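Local coordinates for protein ppBat (Bacteroides thetaiotaomicron VPI-5482, PDB 3CNE) that binds flavin derivatives such as lumichrome, riboflavin, FMN and FAD as a homodimer, and may serve as a flavin store, at residues G109-A114 against Q158-I163; C16-Y21 against V71-D76. All coordinates share one frame; numbering follows the deposited sequence.

Interaction 1: residues G109-A114 against Q158-I163; sequences GHCAGA and QDENTI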
ATOM      1  N   GLY A 109      -4.274  14.886  -0.627  1.00 24.41           N
ATOM      2  CA  GLY A 109      -5.217  13.816  -0.398  1.00 25.12           C
ATOM      3  C   GLY A 109      -5.742  13.271  -1.702  1.00 25.89           C
ATOM      4  O   GLY A 109      -5.476  13.831  -2.774  1.00 24.93           O
ATOM      5  N   HIS A 110      -6.446  12.152  -1.592  1.00 25.58           N
ATOM      6  CA  HIS A 110      -6.985  11.465  -2.740  1.00 26.55           C
ATOM      7  C   HIS A 110      -8.359  10.894  -2.400  1.00 27.89           C
ATOM      8  O   HIS A 110      -8.773  10.903  -1.231  1.00 27.25           O
ATOM      9  CB  HIS A 110      -6.027  10.355  -3.207  1.00 26.54           C
ATOM     10  CG  HIS A 110      -5.928   9.195  -2.262  1.00 26.49           C
ATOM     11  ND1 HIS A 110      -5.075   9.187  -1.179  1.00 26.85           N
ATOM     12  CD2 HIS A 110      -6.563   7.999  -2.248  1.00 26.42           C
ATOM     13  CE1 HIS A 110      -5.188   8.033  -0.540  1.00 24.87           C
ATOM     14  NE2 HIS A 110      -6.085   7.299  -1.167  1.00 26.12           N
ATOM     15  N   CYS A 111      -9.032  10.391  -3.438  1.00 30.01           N
ATOM     16  CA  CYS A 111     -10.348   9.762  -3.338  1.00 30.47           C
ATOM     17  C   CYS A 111     -11.363  10.756  -2.741  1.00 30.16           C
ATOM     18  O   CYS A 111     -11.664  11.751  -3.395  1.00 30.54           O
ATOM     19  CB  CYS A 111     -10.270   8.388  -2.645  1.00 30.21           C
ATOM     20  SG  CYS A 111     -11.707   7.335  -2.978  1.00 35.52           S
ATOM     21  N   ALA A 112     -11.872  10.547  -1.528  1.00 29.76           N
ATOM     22  CA  ALA A 112     -12.795  11.554  -0.943  1.00 29.02           C
ATOM     23  C   ALA A 112     -12.094  12.612  -0.084  1.00 28.60           C
ATOM     24  O   ALA A 112     -12.759  13.415   0.574  1.00 28.20           O
ATOM     25  CB  ALA A 112     -13.967  10.867  -0.152  1.00 29.01           C
ATOM     26  N   GLY A 113     -10.752  12.622  -0.106  1.00 28.59           N
ATOM     27  CA  GLY A 113      -9.951  13.614   0.600  1.00 27.87           C
ATOM     28  C   GLY A 113     -10.354  15.054   0.310  1.00 28.07           C
ATOM     29  O   GLY A 113     -10.458  15.878   1.233  1.00 27.10           O
ATOM     30  N   ALA A 114     -10.583  15.367  -0.969  1.00 28.04           N
ATOM     31  CA  ALA A 114     -10.967  16.730  -1.362  1.00 28.69           C
ATOM     32  C   ALA A 114     -12.311  17.118  -0.727  1.00 29.73           C
ATOM     33  O   ALA A 114     -12.563  18.305  -0.441  1.00 29.14           O
ATOM     34  CB  ALA A 114     -11.064  16.841  -2.869  1.00 28.30           C
ATOM     35  N   GLN A 158      -7.802  11.891  -7.826  1.00 26.26           N
ATOM     36  CA  GLN A 158      -9.111  11.290  -7.925  1.00 27.43           C
ATOM     37  C   GLN A 158      -9.231  10.042  -7.030  1.00 27.91           C
ATOM     38  O   GLN A 158     -10.215   9.885  -6.300  1.00 28.38           O
ATOM     39  CB  GLN A 158      -9.388  10.932  -9.384  1.00 27.90           C
ATOM     40  CG  GLN A 158     -10.826  10.601  -9.659  1.00 30.35           C
ATOM     41  CD  GLN A 158     -11.108  10.368 -11.120  1.00 33.87           C
ATOM     42  OE1 GLN A 158     -11.021   9.237 -11.604  1.00 36.86           O
ATOM     43  NE2 GLN A 158     -11.471  11.432 -11.829  1.00 32.27           N
ATOM     44  N   ASP A 159      -8.223   9.176  -7.055  1.00 27.63           N
ATOM     45  CA  ASP A 159      -8.212   8.023  -6.132  1.00 28.44           C
ATOM     46  C   ASP A 159      -6.832   7.363  -6.059  1.00 27.36           C
ATOM     47  O   ASP A 159      -5.863   7.927  -6.577  1.00 25.41           O
ATOM     48  CB  ASP A 159      -9.296   7.025  -6.497  1.00 29.29           C
ATOM     49  CG  ASP A 159      -9.154   6.508  -7.880  1.00 32.83           C
ATOM     50  OD1 ASP A 159      -8.008   6.406  -8.347  1.00 38.41           O
ATOM     51  OD2 ASP A 159     -10.184   6.211  -8.522  1.00 39.23           O
ATOM     52  N   GLU A 160      -6.754   6.182  -5.431  1.00 26.76           N
ATOM     53  CA  GLU A 160      -5.469   5.527  -5.175  1.00 27.13           C
ATOM     54  C   GLU A 160      -4.781   5.207  -6.488  1.00 26.90           C
ATOM     55  O   GLU A 160      -3.559   5.188  -6.561  1.00 27.13           O
ATOM     56  CB  GLU A 160      -5.641   4.223  -4.355  1.00 27.64           C
ATOM     57  CG  GLU A 160      -6.059   4.449  -2.903  1.00 31.57           C
ATOM     58  CD  GLU A 160      -7.570   4.728  -2.726  1.00 36.28           C
ATOM     59  OE1 GLU A 160      -7.999   5.090  -1.587  1.00 38.32           O
ATOM     60  OE2 GLU A 160      -8.325   4.596  -3.729  1.00 35.85           O
ATOM     61  N   ASN A 161      -5.547   4.946  -7.543  1.00 26.52           N
ATOM     62  CA  ASN A 161      -4.879   4.628  -8.799  1.00 27.28           C
ATOM     63  C   ASN A 161      -4.411   5.825  -9.619  1.00 26.09           C
ATOM     64  O   ASN A 161      -3.768   5.642 -10.641  1.00 26.02           O
ATOM     65  CB  ASN A 161      -5.716   3.696  -9.662  1.00 29.76           C
ATOM     66  CG  ASN A 161      -7.157   3.985  -9.567  1.00 34.09           C
ATOM     67  OD1 ASN A 161      -7.643   4.911 -10.217  1.00 40.43           O
ATOM     68  ND2 ASN A 161      -7.887   3.200  -8.734  1.00 39.57           N
ATOM     69  N   THR A 162      -4.719   7.040  -9.180  1.00 24.63           N
ATOM     70  CA  THR A 162      -4.172   8.221  -9.871  1.00 24.10           C
ATOM     71  C   THR A 162      -3.147   9.025  -9.037  1.00 24.19           C
ATOM     72  O   THR A 162      -2.653  10.104  -9.471  1.00 22.73           O
ATOM     73  CB  THR A 162      -5.278   9.163 -10.344  1.00 23.97           C
ATOM     74  OG1 THR A 162      -5.995   9.683  -9.219  1.00 23.79           O
ATOM     75  CG2 THR A 162      -6.237   8.459 -11.270  1.00 23.81           C
ATOM     76  N   ILE A 163      -2.849   8.528  -7.840  1.00 23.32           N
ATOM     77  CA  ILE A 163      -1.861   9.180  -6.976  1.00 22.79           C
ATOM     78  C   ILE A 163      -0.529   9.382  -7.727  1.00 23.50           C
ATOM     79  O   ILE A 163       0.069  10.465  -7.665  1.00 22.31           O
ATOM     80  CB  ILE A 163      -1.654   8.427  -5.650  1.00 22.57           C
ATOM     81  CG1 ILE A 163      -2.882   8.624  -4.748  1.00 23.16           C
ATOM     82  CG2 ILE A 163      -0.387   8.961  -4.912  1.00 22.71           C
ATOM     83  CD1 ILE A 163      -2.943   7.673  -3.557  1.00 22.89           C
TER
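H110, the last residue of strand 106-110, sends its side chain into the bend of the loop 158-163. Its CB already touches I163, lying 3.9 Å from I163 CG1. A chi1 of 69° sets CG in the crowded position between the backbone N and the carbonyl carbon, and the imidazole then lies beneath the end of the isoleucine: I163 CD1 sits almost centrally over one face, 3.6 Å from the centroid of the H110 ring, in a CH-pi contact. ND1, also under this methyl, is taken by the hydroxyl of Y21 on helix 15-27. On the E160 side, CD2 is 3.3 Å from E160 OE1, and NE2 at the tip donates to the same oxygen over 3.0 Å. The N-H...O angle is only 132°. OE1 lies in the imidazole plane, but the donor approaches it from above the carboxylate, whose plane stands 83° to the ring; a bend at chi2 brings the E160 chain round to this position. An alanine at H110 would remove the ring and would probably leave the E160 carboxylate and the I163 methyl without their shared partner. Beside the histidine, C111 CA makes a C-H...O contact of 3.0 Å with Q158 O, while D159 N bonds almost straight to T162 OG1 and so braces the loop. A type II' turn from H110 to G113 leads into helix 113-119, a strained strand-turn-helix junction that resembles the nucleophile elbow of DJ-1/PfpI relatives, although here its cysteine, C111, binds zinc.

Interaction 2: residues C16-Y21 against V71-D76; sequences CGLFQY and VFSCGD. With ZN (zinc ion), chain E.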
ATOM      1  N   CYS A  16      -3.386   0.751  -0.000  1.00 20.38           N
ATOM      2  CA  CYS A  16      -2.715   1.011  -1.234  1.00 21.73           C
ATOM      3  C   CYS A  16      -2.414   2.523  -1.321  1.00 21.46           C
ATOM      4  O   CYS A  16      -1.272   2.898  -1.569  1.00 21.87           O
ATOM      5  CB  CYS A  16      -3.544   0.531  -2.447  1.00 22.28           C
ATOM      6  SG  CYS A  16      -2.671   0.896  -4.013  1.00 24.13           S
ATOM      7  N   GLY A  17      -3.398   3.371  -1.022  1.00 20.39           N
ATOM      8  CA  GLY A  17      -3.161   4.843  -0.998  1.00 20.42           C
ATOM      9  C   GLY A  17      -2.110   5.234   0.046  1.00 20.92           C
ATOM     10  O   GLY A  17      -1.136   5.933  -0.262  1.00 20.06           O
ATOM     11  N   LEU A  18      -2.300   4.755   1.279  1.00 20.08           N
ATOM     12  CA  LEU A  18      -1.442   5.122   2.387  1.00 20.18           C
ATOM     13  C   LEU A  18       0.035   4.885   2.038  1.00 20.39           C
ATOM     14  O   LEU A  18       0.837   5.802   2.104  1.00 20.62           O
ATOM     15  CB  LEU A  18      -1.808   4.346   3.666  1.00 19.98           C
ATOM     16  CG  LEU A  18      -0.973   4.704   4.909  1.00 21.06           C
ATOM     17  CD1 LEU A  18      -1.089   6.209   5.269  1.00 18.48           C
ATOM     18  CD2 LEU A  18      -1.349   3.840   6.094  1.00 18.66           C
ATOM     19  N   PHE A  19       0.364   3.649   1.667  1.00 20.75           N
ATOM     20  CA  PHE A  19       1.740   3.270   1.439  1.00 20.99           C
ATOM     21  C   PHE A  19       2.404   3.870   0.199  1.00 21.07           C
ATOM     22  O   PHE A  19       3.617   4.031   0.174  1.00 20.32           O
ATOM     23  CB  PHE A  19       1.921   1.757   1.561  1.00 20.91           C
ATOM     24  CG  PHE A  19       1.885   1.317   2.977  1.00 22.46           C
ATOM     25  CD1 PHE A  19       0.717   0.848   3.537  1.00 22.52           C
ATOM     26  CD2 PHE A  19       3.010   1.483   3.790  1.00 21.68           C
ATOM     27  CE1 PHE A  19       0.669   0.450   4.884  1.00 25.13           C
ATOM     28  CE2 PHE A  19       2.960   1.111   5.125  1.00 20.38           C
ATOM     29  CZ  PHE A  19       1.794   0.605   5.668  1.00 22.10           C
ATOM     30  N   GLN A  20       1.613   4.197  -0.811  1.00 20.75           N
ATOM     31  CA  GLN A  20       2.137   5.032  -1.903  1.00 22.37           C
ATOM     32  C   GLN A  20       2.740   6.323  -1.363  1.00 21.87           C
ATOM     33  O   GLN A  20       3.839   6.691  -1.745  1.00 22.51           O
ATOM     34  CB  GLN A  20       1.034   5.360  -2.913  1.00 22.47           C
ATOM     35  CG  GLN A  20       0.730   4.221  -3.862  1.00 23.14           C
ATOM     36  CD  GLN A  20      -0.172   4.690  -4.979  1.00 25.78           C
ATOM     37  OE1 GLN A  20       0.280   5.388  -5.902  1.00 25.50           O
ATOM     38  NE2 GLN A  20      -1.460   4.366  -4.881  1.00 22.27           N
ATOM     39  N   TYR A  21       2.039   6.995  -0.449  1.00 21.36           N
ATOM     40  CA  TYR A  21       2.610   8.161   0.213  1.00 21.96           C
ATOM     41  C   TYR A  21       3.837   7.779   1.053  1.00 21.82           C
ATOM     42  O   TYR A  21       4.885   8.405   0.922  1.00 21.09           O
ATOM     43  CB  TYR A  21       1.595   8.872   1.117  1.00 22.16           C
ATOM     44  CG  TYR A  21       0.377   9.447   0.417  1.00 22.81           C
ATOM     45  CD1 TYR A  21       0.513  10.478  -0.528  1.00 26.12           C
ATOM     46  CD2 TYR A  21      -0.914   9.012   0.743  1.00 20.41           C
ATOM     47  CE1 TYR A  21      -0.611  11.029  -1.172  1.00 25.34           C
ATOM     48  CE2 TYR A  21      -2.031   9.565   0.118  1.00 24.17           C
ATOM     49  CZ  TYR A  21      -1.866  10.579  -0.836  1.00 21.30           C
ATOM     50  OH  TYR A  21      -2.954  11.132  -1.473  1.00 21.32           O
ATOM     51  N   VAL A  71      -1.393  15.101   4.853  1.00 22.24           N
ATOM     52  CA  VAL A  71      -1.912  14.106   3.910  1.00 22.20           C
ATOM     53  C   VAL A  71      -3.197  13.497   4.482  1.00 22.10           C
ATOM     54  O   VAL A  71      -3.224  13.064   5.633  1.00 22.75           O
ATOM     55  CB  VAL A  71      -0.904  12.953   3.622  1.00 21.37           C
ATOM     56  CG1 VAL A  71      -1.555  11.852   2.863  1.00 22.73           C
ATOM     57  CG2 VAL A  71       0.317  13.478   2.828  1.00 21.58           C
ATOM     58  N   PHE A  72      -4.269  13.506   3.695  1.00 22.00           N
ATOM     59  CA  PHE A  72      -5.481  12.793   4.095  1.00 22.35           C
ATOM     60  C   PHE A  72      -5.559  11.500   3.297  1.00 22.27           C
ATOM     61  O   PHE A  72      -5.784  11.509   2.076  1.00 21.30           O
ATOM     62  CB  PHE A  72      -6.767  13.594   3.876  1.00 23.75           C
ATOM     63  CG  PHE A  72      -7.992  12.845   4.352  1.00 24.20           C
ATOM     64  CD1 PHE A  72      -8.333  12.839   5.708  1.00 26.29           C
ATOM     65  CD2 PHE A  72      -8.745  12.081   3.471  1.00 25.53           C
ATOM     66  CE1 PHE A  72      -9.457  12.088   6.187  1.00 25.50           C
ATOM     67  CE2 PHE A  72      -9.867  11.367   3.921  1.00 25.62           C
ATOM     68  CZ  PHE A  72     -10.211  11.368   5.285  1.00 26.00           C
ATOM     69  N   SER A  73      -5.372  10.395   3.998  1.00 22.06           N
ATOM     70  CA  SER A  73      -5.324   9.093   3.350  1.00 23.20           C
ATOM     71  C   SER A  73      -6.680   8.403   3.557  1.00 23.56           C
ATOM     72  O   SER A  73      -7.041   7.993   4.662  1.00 22.97           O
ATOM     73  CB  SER A  73      -4.152   8.275   3.903  1.00 23.55           C
ATOM     74  OG  SER A  73      -3.719   7.300   2.967  1.00 25.60           O
ATOM     75  N   CYS A  74      -7.428   8.308   2.466  1.00 23.68           N
ATOM     76  CA  CYS A  74      -8.810   7.950   2.511  1.00 23.19           C
ATOM     77  C   CYS A  74      -8.998   6.417   2.698  1.00 22.35           C
ATOM     78  O   CYS A  74      -8.069   5.634   2.546  1.00 22.15           O
ATOM     79  CB  CYS A  74      -9.438   8.427   1.207  1.00 22.72           C
ATOM     80  SG  CYS A  74     -11.230   8.520   1.191  1.00 27.20           S
ATOM     81  N   GLY A  75     -10.219   6.024   2.988  1.00 21.40           N
ATOM     82  CA  GLY A  75     -10.548   4.621   3.210  1.00 20.36           C
ATOM     83  C   GLY A  75     -12.050   4.483   3.347  1.00 20.15           C
ATOM     84  O   GLY A  75     -12.782   5.456   3.206  1.00 19.59           O
ATOM     85  N   ASP A  76     -12.505   3.267   3.669  1.00 20.51           N
ATOM     86  CA  ASP A  76     -13.909   2.987   3.699  1.00 20.36           C
ATOM     87  C   ASP A  76     -14.589   3.588   4.916  1.00 19.93           C
ATOM     88  O   ASP A  76     -15.807   3.563   5.009  1.00 20.24           O
ATOM     89  CB  ASP A  76     -14.147   1.472   3.609  1.00 20.98           C
ATOM     90  CG  ASP A  76     -13.864   0.933   2.210  1.00 22.48           C
ATOM     91  OD1 ASP A  76     -13.675   1.745   1.272  1.00 21.96           O
ATOM     92  OD2 ASP A  76     -13.828  -0.289   2.063  1.00 24.12           O
TER
HETATM   93 ZN    ZN E 301     -12.145   7.102  -0.367  1.00 64.95          ZN
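The closest approach between helix 16-21 and strand 71-73 is made by a serine hydroxyl against helix backbone: S73 OG lies 3.2 Å from L18 CA. With chi1 at -155°, OG is anti to the backbone N of S73 and points at the helix, passing G17, where no side chain intervenes. L18 flanks the same group with its branch, CD1 standing 3.9 Å from S73 CB. L18 N, although close to OG, is badly angled for a hydrogen bond, so the two meet by packing alone.

One turn further along the helix, Y21 brings its ring over the strand. V71 CG1, anti to its own backbone N, comes up under one face, 3.7 Å from the centroid of the Y21 ring, and makes a CH-pi contact. The methyl is displaced toward the rim and nearest to CD2 and CE2, with Y21 CD2 at 3.6 Å from V71 CG1. S73 OG meets the same rim in the ring plane, 4.0 Å from Y21 CD2, so the two strand residues hold the ring at one face and one edge.

The short axes run 8.8 Å apart at 150°, nearly antiparallel, as in the crossing of a helix over a parallel sheet. I108 on the neighbouring strand 106-110 packs on both Y21 and V71, and L51 packs on L18. F19, directed away from the strand, meets F19 of the second subunit. Just beyond the strand, C74 SG binds zinc at 2.3 Å, with C111 as the other protein ligand.

No hydrogen bond joins the segments. Van der Waals packing, the CH-pi contact and a serine hydroxyl set against helix backbone hold them, so the fit rests on complementary shape, while the Y21 ring is probably steadied in its direction by the bond of its hydroxyl to H110.

Both contacts are buried and involve neighbouring strands of the same sheet, 69-73 and 106-110, with centres 8 Å apart. Interaction 2 is helix-on-sheet packing and mainly apolar; interaction 1 joins a strand end to a loop and adds a histidine-carboxylate bond. Two probable hydrogen bonds connect them, from Q20 NE2 to E160 O at 2.8 Å and between Y21 OH and H110 ND1 at 2.9 Å, so helix 15-27 grips loop and strand together. C74 and C111, one from each contact, supply the structural zinc site at the strand ends. The outer edges differ: loop 158-163 reaches flavin through N161, whereas helix 16-21 faces the second subunit.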